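Long-range contacts in endoglucanase E (Clostridium thermocellum, PDB 2WAO), which probably removes acetyl groups from plant cell-wall polysaccharides through its family 2 carbohydrate esterase part, whose active site also binds cello-oligosaccharides: residues C27-N33 against L91-A97; E35-G40 against G112-P118; E42-K48 against T73-V79; S49-F55 against P66-T72; A57-G61 against G85-L89. All blocks are in the same frame, centred on the assembly; numbering follows the deposited sequence.

Contact 1: residues C27-N33 against L91-A97; sequences CAWSGSN and LWKRTEA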
# COMPACT_ATOMS: atom_id res chain seq x y z
N CYS A 27 12.54 -5.52 -3.31
CA CYS A 27 11.24 -4.82 -3.32
C CYS A 27 11.35 -3.54 -2.49
O CYS A 27 12.35 -3.34 -1.76
CB CYS A 27 10.11 -5.69 -2.78
SG CYS A 27 10.25 -5.94 -1.04
N ALA A 28 10.36 -2.66 -2.64
CA ALA A 28 10.41 -1.35 -1.99
C ALA A 28 9.04 -0.95 -1.44
O ALA A 28 8.93 -0.47 -0.31
CB ALA A 28 10.89 -0.30 -2.95
N TRP A 29 7.99 -1.16 -2.22
CA TRP A 29 6.70 -0.58 -1.85
C TRP A 29 6.10 -1.16 -0.57
O TRP A 29 6.24 -2.36 -0.27
CB TRP A 29 5.70 -0.65 -2.99
CG TRP A 29 6.16 0.10 -4.22
CD1 TRP A 29 6.67 -0.45 -5.37
CD2 TRP A 29 6.17 1.52 -4.42
NE1 TRP A 29 6.98 0.55 -6.29
CE2 TRP A 29 6.68 1.76 -5.73
CE3 TRP A 29 5.74 2.63 -3.65
CZ2 TRP A 29 6.79 3.06 -6.27
CZ3 TRP A 29 5.85 3.91 -4.19
CH2 TRP A 29 6.38 4.12 -5.49
N SER A 30 5.40 -0.28 0.18
CA SER A 30 4.61 -0.71 1.34
C SER A 30 3.85 -2.00 1.04
O SER A 30 3.24 -2.16 -0.01
CB SER A 30 3.52 0.33 1.67
OG SER A 30 4.06 1.57 1.99
N GLY A 31 3.82 -2.90 2.01
CA GLY A 31 2.93 -4.04 1.89
C GLY A 31 3.47 -5.14 0.96
O GLY A 31 2.80 -6.17 0.79
N SER A 32 4.64 -4.92 0.36
CA SER A 32 5.34 -6.04 -0.36
C SER A 32 5.37 -7.22 0.60
O SER A 32 5.72 -7.03 1.79
CB SER A 32 6.76 -5.68 -0.77
OG SER A 32 6.77 -4.58 -1.67
N ASN A 33 5.07 -8.42 0.11
CA ASN A 33 5.08 -9.57 1.02
C ASN A 33 5.42 -10.86 0.32
O ASN A 33 5.23 -10.98 -0.90
CB ASN A 33 3.77 -9.70 1.84
CG ASN A 33 2.58 -9.99 0.99
OD1 ASN A 33 2.20 -11.17 0.78
ND2 ASN A 33 1.95 -8.92 0.48
N LEU A 91 5.38 -13.03 5.08
CA LEU A 91 6.36 -12.06 5.62
C LEU A 91 6.07 -10.68 4.99
O LEU A 91 6.19 -10.52 3.77
CB LEU A 91 7.80 -12.54 5.33
CG LEU A 91 8.93 -11.61 5.76
CD1 LEU A 91 8.87 -11.30 7.28
CD2 LEU A 91 10.32 -12.20 5.38
N TRP A 92 5.69 -9.70 5.81
CA TRP A 92 5.08 -8.45 5.32
C TRP A 92 5.99 -7.24 5.59
O TRP A 92 6.48 -7.05 6.73
CB TRP A 92 3.73 -8.26 6.02
CG TRP A 92 2.91 -7.05 5.59
CD1 TRP A 92 3.09 -5.73 5.96
CD2 TRP A 92 1.81 -7.07 4.67
NE1 TRP A 92 2.17 -4.95 5.32
CE2 TRP A 92 1.36 -5.74 4.54
CE3 TRP A 92 1.15 -8.09 3.95
CZ2 TRP A 92 0.25 -5.39 3.74
CZ3 TRP A 92 0.05 -7.73 3.13
CH2 TRP A 92 -0.40 -6.39 3.07
N LYS A 93 6.24 -6.45 4.55
CA LYS A 93 7.03 -5.25 4.70
C LYS A 93 6.08 -4.14 5.21
O LYS A 93 5.18 -3.64 4.48
CB LYS A 93 7.68 -4.82 3.37
CG LYS A 93 8.60 -3.60 3.54
CD LYS A 93 9.17 -3.16 2.15
CE LYS A 93 10.35 -2.18 2.30
NZ LYS A 93 9.96 -0.70 2.27
N ARG A 94 6.22 -3.79 6.47
CA ARG A 94 5.30 -2.78 7.06
C ARG A 94 5.50 -1.37 6.54
O ARG A 94 4.51 -0.63 6.34
CB ARG A 94 5.50 -2.76 8.57
CG ARG A 94 5.07 -4.05 9.20
CD ARG A 94 5.64 -4.17 10.65
NE ARG A 94 5.39 -3.01 11.56
CZ ARG A 94 4.45 -2.95 12.51
NH1 ARG A 94 3.54 -3.92 12.69
NH2 ARG A 94 4.38 -1.88 13.30
N THR A 95 6.76 -1.01 6.38
CA THR A 95 7.22 0.34 6.12
C THR A 95 7.29 0.68 4.63
O THR A 95 7.39 -0.19 3.75
CB THR A 95 8.62 0.53 6.74
OG1 THR A 95 9.36 -0.68 6.55
CG2 THR A 95 8.50 0.81 8.27
N GLU A 96 7.26 1.97 4.32
CA GLU A 96 7.14 2.42 2.94
C GLU A 96 8.46 2.45 2.16
O GLU A 96 9.57 2.24 2.71
CB GLU A 96 6.47 3.78 2.91
CG GLU A 96 7.31 4.86 3.67
CD GLU A 96 6.60 6.18 3.68
OE1 GLU A 96 6.61 6.89 2.64
OE2 GLU A 96 5.98 6.50 4.75
N ALA A 97 8.32 2.73 0.87
CA ALA A 97 9.43 2.66 -0.08
C ALA A 97 10.52 3.66 0.29
O ALA A 97 11.74 3.37 0.15
CB ALA A 97 8.90 2.90 -1.50
O HOH W 1 3.98 1.73 4.71
O HOH W 2 5.45 2.62 -0.09
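The type II beta turn from W29 to S32 rests on the end of strand 85-93 and the loop after it, and K93 grips it with both backbone and side chain. K93 N donates to S32 O (2.9 Å), while K93 O receives G31 N, also at 2.9 Å. The lysine side chain leaves with CG anti to the backbone N (chi1 -176°), runs extended and bends at its last torsion, which brings NZ to 2.8 Å from A28 O. NZ also donates to T95 O (3.0 Å) in its own loop, but from above that carbonyl plane, whereas at A28 the tilt is 23°. Beside the turn, G31 CA lies over one face of the W92 indole, 3.5 Å from CZ2. The amide of N33 is almost parallel to that ring, 11° apart, with ND2 held by G31 O and OD1 by N14; W92 NE1 bonds S154. At the far end A97 CB packs against W29 CE3 (3.8 Å), and a water accepts from both S30 N and A97 N. The loop so fixed carries E96, whose OE2 bonds S176 OG and so links this loop to the glycan pocket. The buried ammonium of K93 is thus met by main-chain carbonyls of both segments, which probably spreads its charge.

Contact 2: residues E35-G40 against G112-P118; sequences ELNFYG and GKLLAAP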
# COMPACT_ATOMS: atom_id res chain seq x y z
N GLU A 35 5.06 -15.02 0.52
CA GLU A 35 4.13 -15.96 1.11
C GLU A 35 4.52 -17.40 0.71
O GLU A 35 4.86 -17.67 -0.44
CB GLU A 35 2.72 -15.58 0.68
CG GLU A 35 1.66 -16.55 1.04
CD GLU A 35 0.29 -16.16 0.47
OE1 GLU A 35 0.23 -15.31 -0.47
OE2 GLU A 35 -0.72 -16.75 0.94
N LEU A 36 4.51 -18.30 1.68
CA LEU A 36 4.96 -19.68 1.43
C LEU A 36 4.35 -20.65 2.43
O LEU A 36 3.87 -20.23 3.47
CB LEU A 36 6.51 -19.73 1.44
CG LEU A 36 7.22 -19.32 2.76
CD1 LEU A 36 7.10 -20.44 3.82
CD2 LEU A 36 8.68 -19.02 2.49
N ASN A 37 4.39 -21.93 2.10
CA ASN A 37 4.09 -23.01 3.02
C ASN A 37 5.37 -23.77 3.38
O ASN A 37 6.22 -23.97 2.52
CB ASN A 37 3.10 -23.99 2.39
CG ASN A 37 1.71 -23.37 2.17
OD1 ASN A 37 1.08 -22.86 3.10
ND2 ASN A 37 1.25 -23.42 0.93
N PHE A 38 5.53 -24.12 4.64
CA PHE A 38 6.69 -24.93 5.03
C PHE A 38 6.26 -26.04 5.97
O PHE A 38 5.21 -25.94 6.65
CB PHE A 38 7.82 -24.09 5.64
CG PHE A 38 7.51 -23.52 6.99
CD1 PHE A 38 7.96 -24.16 8.17
CD2 PHE A 38 6.79 -22.34 7.11
CE1 PHE A 38 7.67 -23.64 9.46
CE2 PHE A 38 6.51 -21.80 8.39
CZ PHE A 38 6.96 -22.47 9.58
N TYR A 39 7.07 -27.08 6.00
CA TYR A 39 6.90 -28.18 6.93
C TYR A 39 8.00 -28.04 7.98
O TYR A 39 9.17 -27.92 7.64
CB TYR A 39 7.02 -29.54 6.24
CG TYR A 39 6.64 -30.67 7.17
CD1 TYR A 39 5.33 -31.15 7.21
CD2 TYR A 39 7.56 -31.21 8.07
CE1 TYR A 39 4.95 -32.18 8.09
CE2 TYR A 39 7.19 -32.25 8.96
CZ TYR A 39 5.88 -32.71 8.96
OH TYR A 39 5.49 -33.72 9.83
N GLY A 40 7.63 -28.04 9.24
CA GLY A 40 8.65 -28.08 10.31
C GLY A 40 8.15 -27.42 11.57
O GLY A 40 6.94 -27.44 11.84
N GLY A 112 13.23 -29.01 8.73
CA GLY A 112 12.05 -29.09 7.86
C GLY A 112 12.36 -28.70 6.42
O GLY A 112 13.50 -28.81 5.97
N LYS A 113 11.33 -28.28 5.67
CA LYS A 113 11.48 -27.99 4.22
C LYS A 113 10.39 -27.08 3.69
O LYS A 113 9.30 -26.98 4.26
CB LYS A 113 11.46 -29.28 3.40
CG LYS A 113 10.17 -30.08 3.53
CD LYS A 113 10.20 -31.44 2.77
CE LYS A 113 8.81 -32.07 2.80
NZ LYS A 113 8.77 -33.37 2.00
N LEU A 114 10.70 -26.44 2.57
CA LEU A 114 9.68 -25.72 1.78
C LEU A 114 8.66 -26.68 1.14
O LEU A 114 9.04 -27.73 0.62
CB LEU A 114 10.38 -24.92 0.70
CG LEU A 114 9.56 -23.88 -0.06
CD1 LEU A 114 9.19 -22.74 0.91
CD2 LEU A 114 10.35 -23.36 -1.27
N LEU A 115 7.38 -26.31 1.19
CA LEU A 115 6.29 -27.07 0.58
C LEU A 115 5.72 -26.28 -0.61
O LEU A 115 6.12 -25.16 -0.82
CB LEU A 115 5.19 -27.30 1.61
CG LEU A 115 5.44 -28.17 2.82
CD1 LEU A 115 4.19 -28.19 3.75
CD2 LEU A 115 5.82 -29.59 2.38
N ALA A 116 4.87 -26.90 -1.43
CA ALA A 116 4.15 -26.18 -2.51
C ALA A 116 3.54 -24.85 -2.03
O ALA A 116 2.87 -24.81 -0.99
CB ALA A 116 3.04 -27.07 -3.10
N ALA A 117 3.72 -23.77 -2.81
CA ALA A 117 3.16 -22.45 -2.43
C ALA A 117 1.61 -22.42 -2.58
O ALA A 117 1.06 -23.26 -3.30
CB ALA A 117 3.81 -21.34 -3.26
N PRO A 118 0.92 -21.46 -1.91
CA PRO A 118 -0.52 -21.30 -2.12
C PRO A 118 -0.77 -20.87 -3.56
O PRO A 118 0.14 -20.35 -4.21
CB PRO A 118 -0.91 -20.15 -1.17
CG PRO A 118 0.26 -20.02 -0.18
CD PRO A 118 1.46 -20.45 -0.96
O HOH W 3 5.44 -22.57 -0.31
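Y39 N donates to K113 O at 2.8 Å, in a nearly straight bond of 173°, and K113 N returns the bond to Y39 O at 2.9 Å, which marks Y39 and K113 as an antiparallel hydrogen-bonded pair. Two residues along, L115 N reaches N37 O (2.9 Å) from 38° above the carbonyl plane. The side chain of N37 adds a bond of its own: with CG beside the backbone N (chi1 -67°), ND2 points across to A116 O at 2.9 Å. ND2 lies in the carbonyl plane of A116, and A116 O in the amide plane of N37. A water that accepts from N37 N lies 2.7 Å from L115 O and bridges the two. L115 points at the strand, its CD1 reaching F38 C (3.7 Å). Further out the extended E35 passes P118 at an oblique angle, OE2 meeting CG at 3.6 Å, while its carboxylate bonds H88 and N14. Strand 33-40 has three partners: the short strand 113-114 here, strand 12-14 near E35, where L12 bonds its backbone, and strand 85-93, where L36, F38 and G40 bond L89, H87 and G85. The F38 ring meets those of F109 and H87.

Contact 3: residues E42-K48 against T73-V79; sequences EASVTIK and TSTVKLV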
# COMPACT_ATOMS: atom_id res chain seq x y z
N GLU A 42 9.97 -24.35 12.73
CA GLU A 42 10.61 -23.03 12.75
C GLU A 42 10.89 -22.52 11.34
O GLU A 42 10.96 -23.30 10.39
CB GLU A 42 11.93 -23.09 13.52
CG GLU A 42 12.95 -24.02 12.84
CD GLU A 42 14.27 -24.08 13.58
OE1 GLU A 42 14.96 -23.05 13.66
OE2 GLU A 42 14.63 -25.16 14.07
N ALA A 43 11.09 -21.21 11.25
CA ALA A 43 11.48 -20.57 10.03
C ALA A 43 12.32 -19.34 10.30
O ALA A 43 12.03 -18.55 11.21
CB ALA A 43 10.25 -20.17 9.25
N SER A 44 13.33 -19.17 9.46
CA SER A 44 14.26 -18.05 9.53
C SER A 44 14.38 -17.43 8.14
O SER A 44 14.13 -18.10 7.14
CB SER A 44 15.64 -18.52 10.02
OG SER A 44 15.62 -18.92 11.39
N VAL A 45 14.80 -16.18 8.07
CA VAL A 45 15.00 -15.49 6.80
C VAL A 45 16.20 -14.56 6.92
O VAL A 45 16.47 -14.04 8.00
CB VAL A 45 13.70 -14.67 6.39
CG1 VAL A 45 13.44 -13.53 7.35
CG2 VAL A 45 13.80 -14.13 4.93
N THR A 46 16.93 -14.38 5.83
CA THR A 46 17.96 -13.36 5.77
C THR A 46 17.46 -12.21 4.92
O THR A 46 16.99 -12.39 3.78
CB THR A 46 19.27 -13.94 5.17
OG1 THR A 46 19.67 -15.07 5.96
CG2 THR A 46 20.38 -12.89 5.19
N ILE A 47 17.53 -11.01 5.52
CA ILE A 47 17.01 -9.79 4.91
C ILE A 47 18.11 -8.74 4.85
O ILE A 47 18.76 -8.45 5.88
CB ILE A 47 15.85 -9.21 5.74
CG1 ILE A 47 14.62 -10.14 5.61
CG2 ILE A 47 15.54 -7.74 5.28
CD1 ILE A 47 13.58 -9.98 6.73
N LYS A 48 18.29 -8.14 3.67
CA LYS A 48 19.08 -6.92 3.57
C LYS A 48 18.16 -5.72 3.40
O LYS A 48 17.23 -5.76 2.58
CB LYS A 48 20.06 -7.02 2.40
CG LYS A 48 20.92 -5.75 2.19
CD LYS A 48 21.96 -6.00 1.11
CE LYS A 48 22.42 -4.68 0.53
NZ LYS A 48 23.24 -4.99 -0.65
N THR A 73 22.34 -6.25 6.88
CA THR A 73 21.88 -7.58 6.48
C THR A 73 21.81 -8.39 7.74
O THR A 73 22.82 -8.49 8.47
CB THR A 73 22.87 -8.22 5.47
OG1 THR A 73 22.90 -7.43 4.26
CG2 THR A 73 22.46 -9.65 5.14
N SER A 74 20.65 -9.00 8.02
CA SER A 74 20.50 -9.85 9.19
C SER A 74 19.70 -11.13 8.92
O SER A 74 18.73 -11.11 8.15
CB SER A 74 19.78 -9.11 10.33
OG SER A 74 20.39 -7.85 10.60
N THR A 75 20.10 -12.20 9.60
CA THR A 75 19.31 -13.42 9.67
C THR A 75 18.48 -13.35 10.93
O THR A 75 19.00 -13.12 12.03
CB THR A 75 20.19 -14.67 9.63
OG1 THR A 75 20.96 -14.62 8.41
CG2 THR A 75 19.32 -15.92 9.62
N VAL A 76 17.18 -13.50 10.75
CA VAL A 76 16.18 -13.32 11.76
C VAL A 76 15.42 -14.62 11.89
O VAL A 76 14.95 -15.16 10.89
CB VAL A 76 15.20 -12.15 11.33
CG1 VAL A 76 13.99 -12.10 12.25
CG2 VAL A 76 15.94 -10.82 11.35
N LYS A 77 15.30 -15.14 13.11
CA LYS A 77 14.37 -16.27 13.35
C LYS A 77 12.94 -15.75 13.40
O LYS A 77 12.56 -15.01 14.34
CB LYS A 77 14.73 -17.03 14.64
CG LYS A 77 13.70 -18.06 15.10
CD LYS A 77 13.77 -19.33 14.26
CE LYS A 77 15.15 -19.99 14.37
NZ LYS A 77 15.32 -20.59 15.72
N LEU A 78 12.13 -16.12 12.41
CA LEU A 78 10.76 -15.62 12.31
C LEU A 78 9.81 -16.21 13.33
O LEU A 78 8.96 -15.51 13.88
CB LEU A 78 10.18 -15.81 10.90
CG LEU A 78 10.87 -15.03 9.76
CD1 LEU A 78 10.12 -15.42 8.49
CD2 LEU A 78 10.87 -13.47 10.03
N VAL A 79 9.92 -17.52 13.58
CA VAL A 79 9.01 -18.19 14.47
C VAL A 79 9.70 -19.49 14.83
O VAL A 79 10.50 -20.00 14.05
CB VAL A 79 7.64 -18.49 13.75
CG1 VAL A 79 7.81 -19.47 12.53
CG2 VAL A 79 6.61 -18.99 14.74
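A classic beta bulge opens this antiparallel strand pair: L78 and V79 both face A43. A43 O takes L78 N at 2.7 Å and, in a weak bond, V79 N at 3.3 Å, while A43 N donates to V79 O. Beyond the bulge the ladder is regular, with V76 N bonded to V45 O at 2.9 Å and I47 N to S74 O at 2.9 Å. The face of S44, T46, K48, T73, T75 and K77 is polar. There the hydroxyls of T46 and T75 meet, OG1 to OG1, at 2.8 Å, and either may donate. K77 bends at each torsion from chi2 to chi4, folding NZ back to a salt bridge with E42 OE1 (3.2 Å). On the other side, V45 CG1 packs on L78 CD2 (3.7 Å), and the L78 side chain also touches F67, L89 and L91. Chemistry therefore sorts by face where strand 73-79 forms the outermost strand of its sheet: hydroxyls and charges on one side, and mostly aliphatic groups, reaching the second sheet, on the other.

Contact 4: residues S49-F55 against P66-T72; sequences SGGENWF and PFSVNAT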
# COMPACT_ATOMS: atom_id res chain seq x y z
N SER A 49 18.41 -4.64 4.15
CA SER A 49 17.56 -3.45 4.16
C SER A 49 18.40 -2.20 4.04
O SER A 49 19.39 -2.04 4.77
CB SER A 49 16.74 -3.39 5.46
OG SER A 49 15.85 -2.24 5.39
N GLY A 50 18.00 -1.31 3.15
CA GLY A 50 18.72 -0.05 2.94
C GLY A 50 18.51 0.98 4.04
O GLY A 50 19.37 1.84 4.27
N GLY A 51 17.38 0.91 4.74
CA GLY A 51 17.07 1.87 5.80
C GLY A 51 16.41 1.16 6.97
O GLY A 51 16.62 -0.04 7.16
N GLU A 52 15.62 1.90 7.77
CA GLU A 52 14.94 1.29 8.91
C GLU A 52 13.60 0.72 8.44
O GLU A 52 12.59 1.42 8.43
CB GLU A 52 14.72 2.28 10.08
CG GLU A 52 14.13 1.56 11.29
CD GLU A 52 13.81 2.47 12.44
OE1 GLU A 52 14.26 3.63 12.39
OE2 GLU A 52 13.09 2.00 13.37
N ASN A 53 13.62 -0.51 7.99
CA ASN A 53 12.39 -1.17 7.59
C ASN A 53 11.91 -2.12 8.68
O ASN A 53 12.71 -2.79 9.37
CB ASN A 53 12.60 -1.95 6.27
CG ASN A 53 12.56 -1.03 5.05
OD1 ASN A 53 13.56 -0.87 4.34
ND2 ASN A 53 11.41 -0.42 4.82
N TRP A 54 10.60 -2.22 8.78
CA TRP A 54 9.97 -3.07 9.76
C TRP A 54 9.16 -4.12 9.02
O TRP A 54 8.58 -3.80 7.97
CB TRP A 54 9.01 -2.25 10.64
CG TRP A 54 9.78 -1.48 11.75
CD1 TRP A 54 10.57 -0.37 11.59
CD2 TRP A 54 9.91 -1.89 13.11
NE1 TRP A 54 11.14 -0.01 12.83
CE2 TRP A 54 10.76 -0.94 13.76
CE3 TRP A 54 9.37 -2.96 13.86
CZ2 TRP A 54 11.08 -1.03 15.14
CZ3 TRP A 54 9.70 -3.05 15.23
CH2 TRP A 54 10.55 -2.08 15.84
N PHE A 55 9.09 -5.29 9.63
CA PHE A 55 8.40 -6.48 9.10
C PHE A 55 7.51 -7.14 10.13
O PHE A 55 7.73 -7.01 11.35
CB PHE A 55 9.39 -7.52 8.60
CG PHE A 55 10.39 -6.96 7.62
CD1 PHE A 55 10.16 -7.00 6.25
CD2 PHE A 55 11.52 -6.29 8.11
CE1 PHE A 55 11.08 -6.41 5.33
CE2 PHE A 55 12.45 -5.72 7.21
CZ PHE A 55 12.22 -5.79 5.83
N PRO A 66 6.31 -7.54 15.52
CA PRO A 66 7.12 -7.06 14.39
C PRO A 66 8.57 -6.83 14.76
O PRO A 66 8.92 -6.84 15.95
CB PRO A 66 6.49 -5.72 14.02
CG PRO A 66 5.78 -5.31 15.21
CD PRO A 66 5.26 -6.56 15.86
N PHE A 67 9.41 -6.70 13.74
CA PHE A 67 10.86 -6.53 13.96
C PHE A 67 11.43 -5.65 12.89
O PHE A 67 10.84 -5.52 11.81
CB PHE A 67 11.58 -7.88 13.98
CG PHE A 67 11.49 -8.63 12.68
CD1 PHE A 67 12.48 -8.48 11.73
CD2 PHE A 67 10.37 -9.47 12.39
CE1 PHE A 67 12.41 -9.18 10.49
CE2 PHE A 67 10.30 -10.16 11.17
CZ PHE A 67 11.29 -10.00 10.22
N SER A 68 12.57 -5.03 13.16
CA SER A 68 13.17 -4.19 12.17
C SER A 68 14.45 -4.79 11.67
O SER A 68 15.11 -5.54 12.40
CB SER A 68 13.53 -2.80 12.73
OG SER A 68 14.34 -2.93 13.88
N VAL A 69 14.81 -4.42 10.44
CA VAL A 69 16.13 -4.65 9.92
C VAL A 69 16.61 -3.29 9.42
O VAL A 69 16.03 -2.73 8.48
CB VAL A 69 16.18 -5.74 8.83
CG1 VAL A 69 17.64 -5.91 8.30
CG2 VAL A 69 15.65 -7.08 9.34
N ASN A 70 17.64 -2.76 10.07
CA ASN A 70 18.02 -1.35 9.86
C ASN A 70 19.40 -1.16 9.21
O ASN A 70 20.45 -1.34 9.86
CB ASN A 70 17.86 -0.54 11.18
CG ASN A 70 18.03 0.98 10.97
OD1 ASN A 70 18.29 1.43 9.86
ND2 ASN A 70 17.90 1.77 12.05
N ALA A 71 19.39 -0.80 7.93
CA ALA A 71 20.61 -0.44 7.16
C ALA A 71 21.71 -1.50 7.31
O ALA A 71 22.89 -1.17 7.58
CB ALA A 71 21.13 0.93 7.57
N THR A 72 21.30 -2.75 7.13
CA THR A 72 22.16 -3.91 7.41
C THR A 72 21.59 -5.15 6.76
O THR A 72 20.51 -5.11 6.15
CB THR A 72 22.30 -4.16 8.94
OG1 THR A 72 23.46 -4.96 9.21
CG2 THR A 72 21.04 -4.79 9.55
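F55 and F67 form the tight half of this contact, while the G50-A71 end is solvent-exposed and less regular. F55 CB sits over one face of the F67 ring, 3.9 Å from its centroid. The two rings are near parallel (26° apart) but offset, with centroids 5.6 Å apart, so they overlap little. Two reciprocal backbone bonds join the pair: F55 N to F67 O at 2.8 Å, and F67 N to F55 O at 2.9 Å. On the other face, S68 CB rests over the five-membered ring of W54, 3.6 Å from its centroid. The indole is fixed in rotation by NE1, which donates to E52 OE2 almost in the ring plane; the carboxylate takes it on its anti side. Toward the corner the pairing is uneven: N53 N to V69 O is weak at 3.3 Å, and A71 N approaches G51 O from 55° above the carbonyl plane, yet S49 N to T72 O is sound at 2.9 Å. The chain turns at 50-51 and at 71-72, so both strands of hairpin 52-59/62-70 hand over there to the other sheet. Such corner crossings between two antiparallel sheets are consistent with the beta-sandwich of galactose-binding-like domains, the clan of this N-terminal region.

Contact 5: residues A57-G61 against G85-L89; sequences AIVDG and GAHHL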
# COMPACT_ATOMS: atom_id res chain seq x y z
N ALA A 57 5.82 -11.22 10.54
CA ALA A 57 5.48 -12.59 10.08
C ALA A 57 4.07 -12.92 10.56
O ALA A 57 3.71 -12.64 11.70
CB ALA A 57 6.50 -13.59 10.66
N ILE A 58 3.26 -13.49 9.69
CA ILE A 58 1.92 -13.94 10.05
C ILE A 58 1.91 -15.43 9.79
O ILE A 58 2.05 -15.85 8.63
CB ILE A 58 0.80 -13.23 9.24
CG1 ILE A 58 0.88 -11.70 9.39
CG2 ILE A 58 -0.58 -13.69 9.75
CD1 ILE A 58 1.72 -11.00 8.33
N VAL A 59 1.78 -16.22 10.84
CA VAL A 59 2.04 -17.66 10.73
C VAL A 59 0.77 -18.38 11.08
O VAL A 59 0.24 -18.20 12.18
CB VAL A 59 3.20 -18.13 11.63
CG1 VAL A 59 3.39 -19.65 11.45
CG2 VAL A 59 4.47 -17.43 11.22
N ASP A 60 0.23 -19.12 10.12
CA ASP A 60 -1.10 -19.77 10.26
C ASP A 60 -2.15 -18.76 10.73
O ASP A 60 -2.96 -19.04 11.63
CB ASP A 60 -1.02 -20.95 11.26
CG ASP A 60 0.01 -21.99 10.85
OD1 ASP A 60 0.11 -22.26 9.62
OD2 ASP A 60 0.73 -22.50 11.76
N GLY A 61 -2.10 -17.56 10.14
CA GLY A 61 -3.09 -16.52 10.42
C GLY A 61 -2.86 -15.69 11.68
O GLY A 61 -3.65 -14.79 11.98
N GLY A 85 4.61 -29.75 11.59
CA GLY A 85 3.55 -29.93 10.63
C GLY A 85 3.68 -28.90 9.54
O GLY A 85 4.67 -28.19 9.47
N ALA A 86 2.68 -28.85 8.67
CA ALA A 86 2.69 -27.86 7.57
C ALA A 86 2.19 -26.53 8.14
O ALA A 86 1.21 -26.50 8.90
CB ALA A 86 1.81 -28.35 6.41
N HIS A 87 2.86 -25.45 7.79
CA HIS A 87 2.48 -24.10 8.29
C HIS A 87 2.44 -23.11 7.13
O HIS A 87 3.18 -23.25 6.17
CB HIS A 87 3.50 -23.63 9.33
CG HIS A 87 3.59 -24.54 10.51
ND1 HIS A 87 2.60 -24.62 11.46
CD2 HIS A 87 4.53 -25.45 10.88
CE1 HIS A 87 2.93 -25.52 12.37
NE2 HIS A 87 4.09 -26.05 12.03
N HIS A 88 1.57 -22.10 7.25
CA HIS A 88 1.48 -21.03 6.25
C HIS A 88 2.17 -19.77 6.80
O HIS A 88 1.88 -19.37 7.92
CB HIS A 88 0.02 -20.76 5.94
CG HIS A 88 -0.19 -19.64 4.97
ND1 HIS A 88 -0.77 -18.44 5.35
CD2 HIS A 88 0.10 -19.53 3.66
CE1 HIS A 88 -0.84 -17.65 4.29
NE2 HIS A 88 -0.32 -18.28 3.26
N LEU A 89 3.04 -19.15 6.00
CA LEU A 89 3.79 -17.97 6.42
C LEU A 89 3.59 -16.82 5.44
O LEU A 89 3.70 -17.01 4.24
CB LEU A 89 5.27 -18.29 6.48
CG LEU A 89 6.29 -17.16 6.62
CD1 LEU A 89 6.10 -16.46 7.98
CD2 LEU A 89 7.75 -17.73 6.46
O HOH W 4 -0.40 -16.82 7.83
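The carboxylate of D60 holds two consecutive residues of strand 85-93, H87 and H88. OD2 receives H87 ND1 at 2.8 Å on its syn lone pair, with the oxygen 16° out of the imidazole plane. OD1 receives the backbone N of H88, also at 2.8 Å and on the syn side, but 29° out of the carboxylate plane. D60 N in turn donates to H88 O at 2.8 Å, so backbone and side chain of the aspartate together bracket H88. The positive phi of D60 (51°) turns the chain away from the strand, and OD1 thereby stands in for a main-chain carbonyl. H87 NE2 is held by A83 O, so both ring nitrogens act as donors, which would favour a positively charged ring beside the aspartate. A water then spans the turn: it donates to I58 O (2.8 Å), accepts from G61 N (3.0 Å) and lies 3.0 Å from H88 ND1, while H88 NE2 is bound to E35. Further inward the side chains become apolar. L89 CD1 meets V59 CG2 at 3.8 Å and A57 CB at 3.9 Å, on the side where V79 and L78 come in from the second sheet. V59 and L89 form a non-hydrogen-bonded antiparallel pair, and D60 follows where strand 52-59 gives way to the hairpin turn into strand 62-70, consistent with an edge of a galactose-binding-like sandwich.

Contact 1 is the buried one, its centre about 8 Å from the centre of the chain; the centres of contacts 2, 3 and 5 lie more than 20 Å out, with contact 4 in between. Contacts 1 and 5 share strand 85-93, and contacts 4 and 5 share strand 52-59. Contact 2 adds strand 33-40, a neighbour of strand 85-93. Contact 3 belongs to the second sheet, and its L78, V76 and I47 press against F67 and F55 of contact 4 in the core between the two sheets. Chemistry tracks position: a lysine held by carbonyls in contact 1, a salt bridge and paired hydroxyls on the outer face of contact 3, aromatic packing in contact 4, and side chains that bond the backbone across the strands (N37, D60) in contacts 2 and 5.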